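Local coordinates for putative protease I (Bacteroides thetaiotaomicron VPI-5482, PDB 3CNE), which binds flavins such as riboflavin, FMN, FAD and lumichrome as a homodimer, may store them, and appears to lack protease activity, at residues E146-D151 / W164-K169; K126-H131 / F154-D159; L22-E27 / K169-L174. All coordinates share one frame; numbering follows the deposited sequence.

Interaction 1 (E146-D151 / W164-K169); sequences EKSEID and WTMLPK. With FMN (flavin mononucleotide), chain N.
The two backbones come nearest at Ser148 and Met166, whose CA atoms are 6.2 Å apart, where strand 148-151 passes the turn that leads into helix 167-174. Ser148 OG gives its proton to Thr165 OG1 at 2.7 Å. Both oxygens sit between their own backbone N and carbonyl carbon, and this turns them tip to tip. Thr165 OG1 is also hydrogen-bonded to Thr162 O, so two bonds hold it. With OG1 so fixed, the methyl CG2 of Thr165 lies over the centre of the Trp164 ring, 3.4 Å above its plane. The flavin covers the opposite face, with FMN C9A 3.5 Å above the indole plane. Lys147 crosses Thr165 at about a right angle, its CD 3.8 Å from Thr165 CG2. Its bent end reaches a water that accepts from both Lys147 NZ and Trp164 NE1 and lies in the indole plane. An alanine in place of Trp164 would probably cost the flavin the flat aromatic surface over one face and break this water bridge. The site is shared in the dimer, since Asn161 O of the second subunit also bonds the FMN. Met166, a selenomethionine at the N-cap position, touches Ser148 with CB and sends its end to Phe155 and Ala157 of strand 154-157, the neighbour of edge strand 148-151 in the main sheet.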
loop_
_atom_site.group_PDB
_atom_site.type_symbol
_atom_site.label_atom_id
_atom_site.label_comp_id
_atom_site.label_asym_id
_atom_site.label_seq_id
_atom_site.Cartn_x
_atom_site.Cartn_y
_atom_site.Cartn_z
ATOM N N GLU A 146 -13.016 -16.838 -9.301
ATOM C CA GLU A 146 -13.626 -15.604 -8.775
ATOM C C GLU A 146 -12.591 -14.625 -8.231
ATOM O O GLU A 146 -11.474 -15.028 -7.877
ATOM C CB GLU A 146 -14.687 -15.916 -7.710
ATOM C CG GLU A 146 -15.905 -16.647 -8.259
ATOM C CD GLU A 146 -16.460 -15.983 -9.508
ATOM O OE1 GLU A 146 -16.970 -14.845 -9.393
ATOM O OE2 GLU A 146 -16.370 -16.597 -10.599
ATOM N N LYS A 147 -13.000 -13.349 -8.165
ATOM C CA LYS A 147 -12.160 -12.243 -7.720
ATOM C C LYS A 147 -11.864 -12.356 -6.232
ATOM O O LYS A 147 -10.785 -11.974 -5.771
ATOM C CB LYS A 147 -12.832 -10.892 -7.999
ATOM C CG LYS A 147 -12.786 -10.415 -9.446
ATOM C CD LYS A 147 -13.431 -9.042 -9.574
ATOM C CE LYS A 147 -13.649 -8.626 -11.012
ATOM N NZ LYS A 147 -12.434 -7.993 -11.578
ATOM N N SER A 148 -12.856 -12.848 -5.484
ATOM C CA SER A 148 -12.685 -13.203 -4.088
ATOM C C SER A 148 -13.708 -14.276 -3.744
ATOM O O SER A 148 -14.656 -14.485 -4.497
ATOM C CB SER A 148 -12.820 -11.992 -3.162
ATOM O OG SER A 148 -14.017 -11.253 -3.386
ATOM N N GLU A 149 -13.476 -14.954 -2.624
ATOM C CA GLU A 149 -14.337 -16.018 -2.121
ATOM C C GLU A 149 -14.426 -15.875 -0.618
ATOM O O GLU A 149 -13.406 -15.685 0.067
ATOM C CB GLU A 149 -13.778 -17.414 -2.444
ATOM C CG GLU A 149 -13.894 -17.833 -3.915
ATOM C CD GLU A 149 -15.343 -18.045 -4.406
ATOM O OE1 GLU A 149 -16.288 -18.065 -3.597
ATOM O OE2 GLU A 149 -15.530 -18.214 -5.621
ATOM N N ILE A 150 -15.654 -15.946 -0.116
ATOM C CA ILE A 150 -15.892 -16.034 1.304
ATOM C C ILE A 150 -16.607 -17.353 1.527
ATOM O O ILE A 150 -17.695 -17.578 1.010
ATOM C CB ILE A 150 -16.681 -14.794 1.839
ATOM C CG1 ILE A 150 -15.819 -13.534 1.682
ATOM C CG2 ILE A 150 -17.086 -14.995 3.312
ATOM C CD1 ILE A 150 -16.543 -12.242 1.987
ATOM N N ASP A 151 -15.949 -18.243 2.252
ATOM C CA ASP A 151 -16.478 -19.558 2.513
ATOM C C ASP A 151 -16.061 -19.966 3.905
ATOM O O ASP A 151 -14.881 -20.263 4.173
ATOM C CB ASP A 151 -16.020 -20.591 1.460
ATOM C CG ASP A 151 -16.852 -21.882 1.516
ATOM O OD1 ASP A 151 -17.804 -21.906 2.312
ATOM O OD2 ASP A 151 -16.576 -22.855 0.780
ATOM N N TRP A 164 -10.336 -5.187 -2.814
ATOM C CA TRP A 164 -11.489 -4.287 -2.713
ATOM C C TRP A 164 -12.828 -5.027 -2.792
ATOM O O TRP A 164 -13.796 -4.561 -2.206
ATOM C CB TRP A 164 -11.447 -3.180 -3.785
ATOM C CG TRP A 164 -11.788 -3.635 -5.195
ATOM C CD1 TRP A 164 -10.942 -4.158 -6.106
ATOM C CD2 TRP A 164 -13.080 -3.589 -5.826
ATOM N NE1 TRP A 164 -11.604 -4.443 -7.279
ATOM C CE2 TRP A 164 -12.923 -4.090 -7.131
ATOM C CE3 TRP A 164 -14.354 -3.160 -5.412
ATOM C CZ2 TRP A 164 -13.997 -4.198 -8.026
ATOM C CZ3 TRP A 164 -15.423 -3.253 -6.314
ATOM C CH2 TRP A 164 -15.235 -3.767 -7.596
ATOM N N THR A 165 -12.882 -6.149 -3.528
ATOM C CA THR A 165 -14.146 -6.913 -3.705
ATOM C C THR A 165 -14.634 -7.639 -2.446
ATOM O O THR A 165 -15.813 -7.994 -2.350
ATOM C CB THR A 165 -14.096 -7.954 -4.854
ATOM O OG1 THR A 165 -13.172 -9.010 -4.534
ATOM C CG2 THR A 165 -13.754 -7.298 -6.180
HETATM N N MSE A 166 -13.747 -7.863 -1.484
HETATM C CA MSE A 166 -14.137 -8.563 -0.267
HETATM C C MSE A 166 -13.893 -7.751 1.003
HETATM O O MSE A 166 -14.330 -8.134 2.067
HETATM C CB MSE A 166 -13.409 -9.892 -0.152
HETATM C CG MSE A 166 -11.894 -9.735 -0.109
HETATM SE SE MSE A 166 -10.976 -11.254 0.706
HETATM C CE MSE A 166 -10.148 -10.269 2.189
ATOM N N LEU A 167 -13.176 -6.643 0.890
ATOM C CA LEU A 167 -12.733 -5.897 2.062
ATOM C C LEU A 167 -13.892 -5.322 2.909
ATOM O O LEU A 167 -13.821 -5.373 4.139
ATOM C CB LEU A 167 -11.710 -4.821 1.653
ATOM C CG LEU A 167 -10.880 -4.161 2.747
ATOM C CD1 LEU A 167 -10.157 -5.195 3.594
ATOM C CD2 LEU A 167 -9.889 -3.162 2.108
ATOM N N PRO A 168 -14.966 -4.803 2.272
ATOM C CA PRO A 168 -16.105 -4.362 3.096
ATOM C C PRO A 168 -16.703 -5.497 3.936
ATOM O O PRO A 168 -17.085 -5.266 5.086
ATOM C CB PRO A 168 -17.133 -3.882 2.048
ATOM C CG PRO A 168 -16.268 -3.463 0.875
ATOM C CD PRO A 168 -15.241 -4.574 0.840
ATOM N N LYS A 169 -16.778 -6.700 3.373
ATOM C CA LYS A 169 -17.264 -7.863 4.127
ATOM C C LYS A 169 -16.294 -8.218 5.262
ATOM O O LYS A 169 -16.719 -8.600 6.339
ATOM C CB LYS A 169 -17.501 -9.073 3.193
ATOM C CG LYS A 169 -18.692 -8.901 2.222
ATOM C CD LYS A 169 -19.039 -10.171 1.422
ATOM C CE LYS A 169 -18.097 -10.463 0.228
ATOM N NZ LYS A 169 -18.503 -9.909 -1.129
HETATM N N1 FMN N . -10.674 -0.237 -5.900
HETATM C C2 FMN N . -9.339 -0.583 -5.892
HETATM O O2 FMN N . -8.656 -0.307 -4.900
HETATM N N3 FMN N . -8.785 -1.225 -6.991
HETATM C C4 FMN N . -9.572 -1.517 -8.102
HETATM O O4 FMN N . -9.094 -2.142 -9.062
HETATM C C4A FMN N . -10.923 -1.167 -8.104
HETATM N N5 FMN N . -11.718 -1.454 -9.201
HETATM C C5A FMN N . -13.054 -1.095 -9.182
HETATM C C6 FMN N . -13.850 -1.381 -10.279
HETATM C C7 FMN N . -15.201 -1.041 -10.286
HETATM C C7M FMN N . -16.108 -1.922 -11.104
HETATM C C8 FMN N . -15.755 -0.367 -9.188
HETATM C C8M FMN N . -16.810 0.681 -9.467
HETATM C C9 FMN N . -14.942 -0.110 -8.086
HETATM C C9A FMN N . -13.595 -0.450 -8.070
HETATM N N10 FMN N . -12.804 -0.155 -6.961
HETATM C C10 FMN N . -11.470 -0.519 -6.994
HETATM C "C1'" FMN N . -13.426 -0.132 -5.594
HETATM C "C2'" FMN N . -13.630 1.253 -4.993
HETATM O "O2'" FMN N . -12.454 1.668 -4.318
HETATM C "C3'" FMN N . -14.818 1.196 -4.024
HETATM O "O3'" FMN N . -15.972 0.789 -4.736
HETATM C "C4'" FMN N . -15.092 2.530 -3.326
HETATM O "O4'" FMN N . -14.302 2.667 -2.157
HETATM O O HOH W 1 -10.913 -5.787 -10.034
#

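Interaction 2 (K126-H131 / F154-D159); sequences KKVAVH and FFTAQD
Thr156 OG1 is the best-held polar atom here, gripped by two hydrogen bonds. The amide of Ala129 points its N-H at Thr156 OG1 over 2.8 Å, at an angle of 160°. A water is the second partner, 3.0 Å from Thr156 OG1. The same water is hydrogen-bonded to Lys127 O at 2.9 Å, so it joins the two strands a little upstream of the direct bond. Thr156 places OG1 between its backbone N and carbonyl carbon (chi1 62°), which turns the hydroxyl to the neighbouring chain. The side chain thus does what a backbone carbonyl would do in a regular sheet. Strands 127-129 and 154-157 run the same way at 33° to each other, but they belong to different sheets. Strand 154-157 lies in the central sheet of the DJ-1/PfpI fold, between strands 106-110 and 148-151. Strand 127-129 pairs instead with strand 142-144. The rest is van der Waals contact, partly against polar backbone atoms. Ala129 CB lies 3.7 Å from Gln158 N. The side chains of Lys126 and Phe154 cross at about a right angle, with Lys126 CG 3.8 Å from Phe154 CD2. Gln158 has CG anti to its backbone N and an extended chain, and its CG comes within 3.2 Å of Val130 O. Past the strands the contact nears the metal site: His131 packs on Cys111, a zinc ligand, and bonds to it through the backbone. Its ND1 is hydrogen-bonded to Leu133 N. His131 NE2 and Asp159 OD2 stay 4.7 Å apart, too far for a bond, though the carboxylate might favour a protonated imidazole.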
loop_
_atom_site.group_PDB
_atom_site.type_symbol
_atom_site.label_atom_id
_atom_site.label_comp_id
_atom_site.label_asym_id
_atom_site.label_seq_id
_atom_site.Cartn_x
_atom_site.Cartn_y
_atom_site.Cartn_z
ATOM N N LYS A 126 -13.312 -26.021 1.232
ATOM C CA LYS A 126 -13.740 -24.621 1.166
ATOM C C LYS A 126 -13.326 -24.014 -0.146
ATOM O O LYS A 126 -12.244 -24.317 -0.670
ATOM C CB LYS A 126 -13.131 -23.786 2.301
ATOM C CG LYS A 126 -13.421 -24.293 3.711
ATOM C CD LYS A 126 -14.882 -24.068 4.104
ATOM C CE LYS A 126 -15.247 -24.964 5.264
ATOM N NZ LYS A 126 -16.683 -24.887 5.583
ATOM N N LYS A 127 -14.188 -23.145 -0.670
ATOM C CA LYS A 127 -13.866 -22.374 -1.854
ATOM C C LYS A 127 -12.877 -21.280 -1.504
ATOM O O LYS A 127 -13.029 -20.592 -0.486
ATOM C CB LYS A 127 -15.124 -21.783 -2.477
ATOM C CG LYS A 127 -15.883 -22.801 -3.341
ATOM C CD LYS A 127 -17.269 -22.282 -3.715
ATOM C CE LYS A 127 -18.180 -22.235 -2.491
ATOM N NZ LYS A 127 -19.412 -21.392 -2.726
ATOM N N VAL A 128 -11.856 -21.144 -2.334
ATOM C CA VAL A 128 -10.855 -20.093 -2.164
ATOM C C VAL A 128 -10.570 -19.416 -3.478
ATOM O O VAL A 128 -10.632 -20.045 -4.543
ATOM C CB VAL A 128 -9.499 -20.609 -1.595
ATOM C CG1 VAL A 128 -9.640 -21.083 -0.155
ATOM C CG2 VAL A 128 -8.868 -21.700 -2.505
ATOM N N ALA A 129 -10.251 -18.131 -3.394
ATOM C CA ALA A 129 -9.734 -17.388 -4.521
ATOM C C ALA A 129 -8.223 -17.317 -4.332
ATOM O O ALA A 129 -7.715 -17.195 -3.206
ATOM C CB ALA A 129 -10.328 -16.013 -4.581
ATOM N N VAL A 130 -7.524 -17.414 -5.451
ATOM C CA VAL A 130 -6.086 -17.600 -5.470
ATOM C C VAL A 130 -5.578 -17.034 -6.778
ATOM O O VAL A 130 -6.322 -16.983 -7.775
ATOM C CB VAL A 130 -5.721 -19.097 -5.291
ATOM C CG1 VAL A 130 -6.229 -19.941 -6.446
ATOM C CG2 VAL A 130 -4.228 -19.297 -5.109
ATOM N N HIS A 131 -4.325 -16.580 -6.766
ATOM C CA HIS A 131 -3.679 -16.097 -7.962
ATOM C C HIS A 131 -3.652 -17.236 -8.994
ATOM O O HIS A 131 -3.349 -18.365 -8.630
ATOM C CB HIS A 131 -2.248 -15.636 -7.642
ATOM C CG HIS A 131 -1.601 -14.910 -8.772
ATOM N ND1 HIS A 131 -1.093 -15.557 -9.877
ATOM C CD2 HIS A 131 -1.411 -13.589 -8.987
ATOM C CE1 HIS A 131 -0.609 -14.664 -10.722
ATOM N NE2 HIS A 131 -0.798 -13.462 -10.207
ATOM N N PHE A 154 -13.024 -18.400 5.766
ATOM C CA PHE A 154 -12.034 -17.990 4.779
ATOM C C PHE A 154 -12.489 -16.831 3.908
ATOM O O PHE A 154 -13.510 -16.908 3.246
ATOM C CB PHE A 154 -11.602 -19.175 3.897
ATOM C CG PHE A 154 -10.879 -20.236 4.649
ATOM C CD1 PHE A 154 -9.492 -20.180 4.802
ATOM C CD2 PHE A 154 -11.578 -21.283 5.240
ATOM C CE1 PHE A 154 -8.815 -21.151 5.542
ATOM C CE2 PHE A 154 -10.897 -22.277 5.967
ATOM C CZ PHE A 154 -9.527 -22.204 6.118
ATOM N N PHE A 155 -11.679 -15.777 3.904
ATOM C CA PHE A 155 -11.929 -14.572 3.122
ATOM C C PHE A 155 -10.680 -14.401 2.259
ATOM O O PHE A 155 -9.660 -13.923 2.734
ATOM C CB PHE A 155 -12.100 -13.361 4.059
ATOM C CG PHE A 155 -13.323 -13.434 4.946
ATOM C CD1 PHE A 155 -14.352 -12.494 4.809
ATOM C CD2 PHE A 155 -13.451 -14.423 5.918
ATOM C CE1 PHE A 155 -15.506 -12.557 5.613
ATOM C CE2 PHE A 155 -14.604 -14.491 6.729
ATOM C CZ PHE A 155 -15.625 -13.550 6.565
ATOM N N THR A 156 -10.747 -14.825 0.999
ATOM C CA THR A 156 -9.566 -14.794 0.153
ATOM C C THR A 156 -9.850 -14.038 -1.135
ATOM O O THR A 156 -10.965 -14.075 -1.667
ATOM C CB THR A 156 -9.020 -16.212 -0.149
ATOM O OG1 THR A 156 -9.998 -16.977 -0.875
ATOM C CG2 THR A 156 -8.696 -16.937 1.138
ATOM N N ALA A 157 -8.835 -13.321 -1.605
ATOM C CA ALA A 157 -8.932 -12.571 -2.851
ATOM C C ALA A 157 -7.855 -13.078 -3.805
ATOM O O ALA A 157 -6.772 -13.478 -3.374
ATOM C CB ALA A 157 -8.769 -11.094 -2.582
ATOM N N GLN A 158 -8.174 -13.069 -5.091
ATOM C CA GLN A 158 -7.274 -13.522 -6.126
ATOM C C GLN A 158 -5.915 -12.800 -6.052
ATOM O O GLN A 158 -4.861 -13.440 -6.123
ATOM C CB GLN A 158 -7.928 -13.296 -7.489
ATOM C CG GLN A 158 -7.237 -14.012 -8.612
ATOM C CD GLN A 158 -7.959 -13.879 -9.927
ATOM O OE1 GLN A 158 -7.696 -12.952 -10.698
ATOM N NE2 GLN A 158 -8.857 -14.818 -10.206
ATOM N N ASP A 159 -5.933 -11.483 -5.874
ATOM C CA ASP A 159 -4.672 -10.744 -5.669
ATOM C C ASP A 159 -4.918 -9.332 -5.131
ATOM O O ASP A 159 -6.049 -9.019 -4.747
ATOM C CB ASP A 159 -3.840 -10.728 -6.939
ATOM C CG ASP A 159 -4.554 -10.109 -8.082
ATOM O OD1 ASP A 159 -5.365 -9.200 -7.837
ATOM O OD2 ASP A 159 -4.327 -10.530 -9.236
HETATM O O HOH W 2 -12.087 -18.227 0.813
#

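Interaction 3 (L22-E27 / K169-L174); sequences LEAFFE and KVIEAL
Apolar contacts make up everything that passes between helices 15-27 and 167-174 here. Both helices flank the central, mostly parallel sheet of the DJ-1/PfpI alpha/beta fold. The segments 22-27 and 169-174 cross at -39°, with axes 10.6 Å apart, so the longer side chains of Ile171, Phe25 and Leu174 bridge the gap. Ile171 reaches across with its CD1, which lies 3.7 Å from Ala24 CB. The same methyl meets the Phe25 ring, 4.0 Å from CD1 of Phe25. Phe25 has CG anti to its carbonyl carbon (chi1 -63°), and its ring end swings toward the second helix. Its CE1 meets Leu174 CD1 at 3.6 Å, the closest approach of the contact. Val170 CG1 comes only to 4.5 Å from Phe25 CE1, at the ring edge and near its plane. Ile30 closes in from the loop after helix 15-27 and touches Phe25, Ile171 and Leu174. Phe25 and Leu174 also both pack on Val5 of strand 4-9. The polar bonds lie within each helix, as in Phe26 N to Leu22 O, or run to the second subunit, where Asn14 ND2 bonds Glu23 OE2. With no hydrogen bond or charge pair between the two segments, the contact rests on dispersion and on the burial of apolar surface, mainly of Phe25 and Ile171, with Ala24 and Leu174 adding to it.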
loop_
_atom_site.group_PDB
_atom_site.type_symbol
_atom_site.label_atom_id
_atom_site.label_comp_id
_atom_site.label_asym_id
_atom_site.label_seq_id
_atom_site.Cartn_x
_atom_site.Cartn_y
_atom_site.Cartn_z
ATOM N N LEU A 22 -4.266 -2.543 6.191
ATOM C CA LEU A 22 -3.945 -1.763 7.383
ATOM C C LEU A 22 -4.708 -0.460 7.415
ATOM O O LEU A 22 -5.148 -0.037 8.481
ATOM C CB LEU A 22 -2.443 -1.539 7.548
ATOM C CG LEU A 22 -1.568 -2.800 7.550
ATOM C CD1 LEU A 22 -0.130 -2.426 7.877
ATOM C CD2 LEU A 22 -2.095 -3.887 8.511
ATOM N N GLU A 23 -4.861 0.182 6.257
ATOM C CA GLU A 23 -5.662 1.390 6.189
ATOM C C GLU A 23 -7.097 1.101 6.575
ATOM O O GLU A 23 -7.702 1.833 7.393
ATOM C CB GLU A 23 -5.633 1.999 4.803
ATOM C CG GLU A 23 -6.454 3.272 4.736
ATOM C CD GLU A 23 -6.711 3.697 3.357
ATOM O OE1 GLU A 23 -7.128 2.837 2.544
ATOM O OE2 GLU A 23 -6.479 4.889 3.080
ATOM N N ALA A 24 -7.654 0.052 5.990
ATOM C CA ALA A 24 -9.048 -0.316 6.320
ATOM C C ALA A 24 -9.241 -0.576 7.828
ATOM O O ALA A 24 -10.188 -0.055 8.420
ATOM C CB ALA A 24 -9.530 -1.504 5.472
ATOM N N PHE A 25 -8.343 -1.353 8.441
ATOM C CA PHE A 25 -8.444 -1.645 9.873
ATOM C C PHE A 25 -8.341 -0.363 10.675
ATOM O O PHE A 25 -9.167 -0.122 11.543
ATOM C CB PHE A 25 -7.357 -2.624 10.374
ATOM C CG PHE A 25 -7.409 -3.992 9.756
ATOM C CD1 PHE A 25 -8.607 -4.559 9.339
ATOM C CD2 PHE A 25 -6.247 -4.738 9.628
ATOM C CE1 PHE A 25 -8.639 -5.841 8.752
ATOM C CE2 PHE A 25 -6.268 -6.032 9.065
ATOM C CZ PHE A 25 -7.467 -6.577 8.621
ATOM N N PHE A 26 -7.338 0.460 10.358
ATOM C CA PHE A 26 -7.068 1.681 11.106
ATOM C C PHE A 26 -8.235 2.659 11.035
ATOM O O PHE A 26 -8.638 3.242 12.048
ATOM C CB PHE A 26 -5.766 2.361 10.639
ATOM C CG PHE A 26 -5.276 3.379 11.609
ATOM C CD1 PHE A 26 -4.643 2.986 12.776
ATOM C CD2 PHE A 26 -5.507 4.727 11.402
ATOM C CE1 PHE A 26 -4.230 3.927 13.720
ATOM C CE2 PHE A 26 -5.085 5.681 12.349
ATOM C CZ PHE A 26 -4.444 5.265 13.505
ATOM N N GLU A 27 -8.781 2.824 9.835
ATOM C CA GLU A 27 -9.887 3.750 9.625
ATOM C C GLU A 27 -11.188 3.218 10.202
ATOM O O GLU A 27 -12.088 4.001 10.485
ATOM C CB GLU A 27 -10.017 4.148 8.141
ATOM C CG GLU A 27 -8.817 5.023 7.692
ATOM C CD GLU A 27 -8.892 5.556 6.263
ATOM O OE1 GLU A 27 -9.705 5.032 5.458
ATOM O OE2 GLU A 27 -8.092 6.486 5.942
ATOM N N LYS A 169 -16.778 -6.700 3.373
ATOM C CA LYS A 169 -17.264 -7.863 4.127
ATOM C C LYS A 169 -16.294 -8.218 5.262
ATOM O O LYS A 169 -16.719 -8.600 6.339
ATOM C CB LYS A 169 -17.501 -9.073 3.193
ATOM C CG LYS A 169 -18.692 -8.901 2.222
ATOM C CD LYS A 169 -19.039 -10.171 1.422
ATOM C CE LYS A 169 -18.097 -10.463 0.228
ATOM N NZ LYS A 169 -18.503 -9.909 -1.129
ATOM N N VAL A 170 -14.982 -8.081 5.021
ATOM C CA VAL A 170 -13.985 -8.389 6.049
ATOM C C VAL A 170 -14.130 -7.413 7.205
ATOM O O VAL A 170 -14.114 -7.806 8.371
ATOM C CB VAL A 170 -12.554 -8.305 5.497
ATOM C CG1 VAL A 170 -11.534 -8.499 6.628
ATOM C CG2 VAL A 170 -12.376 -9.344 4.429
ATOM N N ILE A 171 -14.248 -6.137 6.864
ATOM C CA ILE A 171 -14.419 -5.087 7.861
ATOM C C ILE A 171 -15.682 -5.359 8.681
ATOM O O ILE A 171 -15.633 -5.327 9.904
ATOM C CB ILE A 171 -14.467 -3.672 7.234
ATOM C CG1 ILE A 171 -13.120 -3.298 6.582
ATOM C CG2 ILE A 171 -14.844 -2.614 8.306
ATOM C CD1 ILE A 171 -11.932 -3.457 7.506
ATOM N N GLU A 172 -16.795 -5.628 7.999
ATOM C CA GLU A 172 -18.080 -5.896 8.657
ATOM C C GLU A 172 -17.964 -7.062 9.654
ATOM O O GLU A 172 -18.464 -6.978 10.777
ATOM C CB GLU A 172 -19.177 -6.113 7.607
ATOM C CG GLU A 172 -20.472 -6.812 8.096
ATOM C CD GLU A 172 -21.456 -5.880 8.809
ATOM O OE1 GLU A 172 -21.775 -6.135 10.003
ATOM O OE2 GLU A 172 -21.921 -4.896 8.183
ATOM N N ALA A 173 -17.258 -8.118 9.260
ATOM C CA ALA A 173 -17.044 -9.308 10.122
ATOM C C ALA A 173 -16.165 -9.041 11.345
ATOM O O ALA A 173 -16.256 -9.755 12.348
ATOM C CB ALA A 173 -16.473 -10.462 9.304
ATOM N N LEU A 174 -15.311 -8.023 11.266
ATOM C CA LEU A 174 -14.361 -7.724 12.344
ATOM C C LEU A 174 -14.821 -6.656 13.347
ATOM O O LEU A 174 -14.123 -6.379 14.328
ATOM C CB LEU A 174 -13.003 -7.324 11.747
ATOM C CG LEU A 174 -12.150 -8.476 11.202
ATOM C CD1 LEU A 174 -11.021 -7.936 10.360
ATOM C CD2 LEU A 174 -11.585 -9.283 12.365
#

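From the N terminus, residues 22-27 come first and wait until 169-174 for their partner, so interaction 3 closes the longest loop. Both other contacts nest inside it. Interaction 2 opens at 126-131 and interaction 1 at 146-151. Interaction 2 then closes at 154-159 and interaction 1 at 164-169, so these two cross. Asp151 OD2 on Lys127 N and Glu149 N on Thr156 O join them directly. Interactions 1 and 3 share Lys169 and helix 167-174. Phe155 packs on Val170 and Ala173, tying interaction 2 to that helix. The small 127-129 sheet, the end of the main sheet and both helices are thus linked.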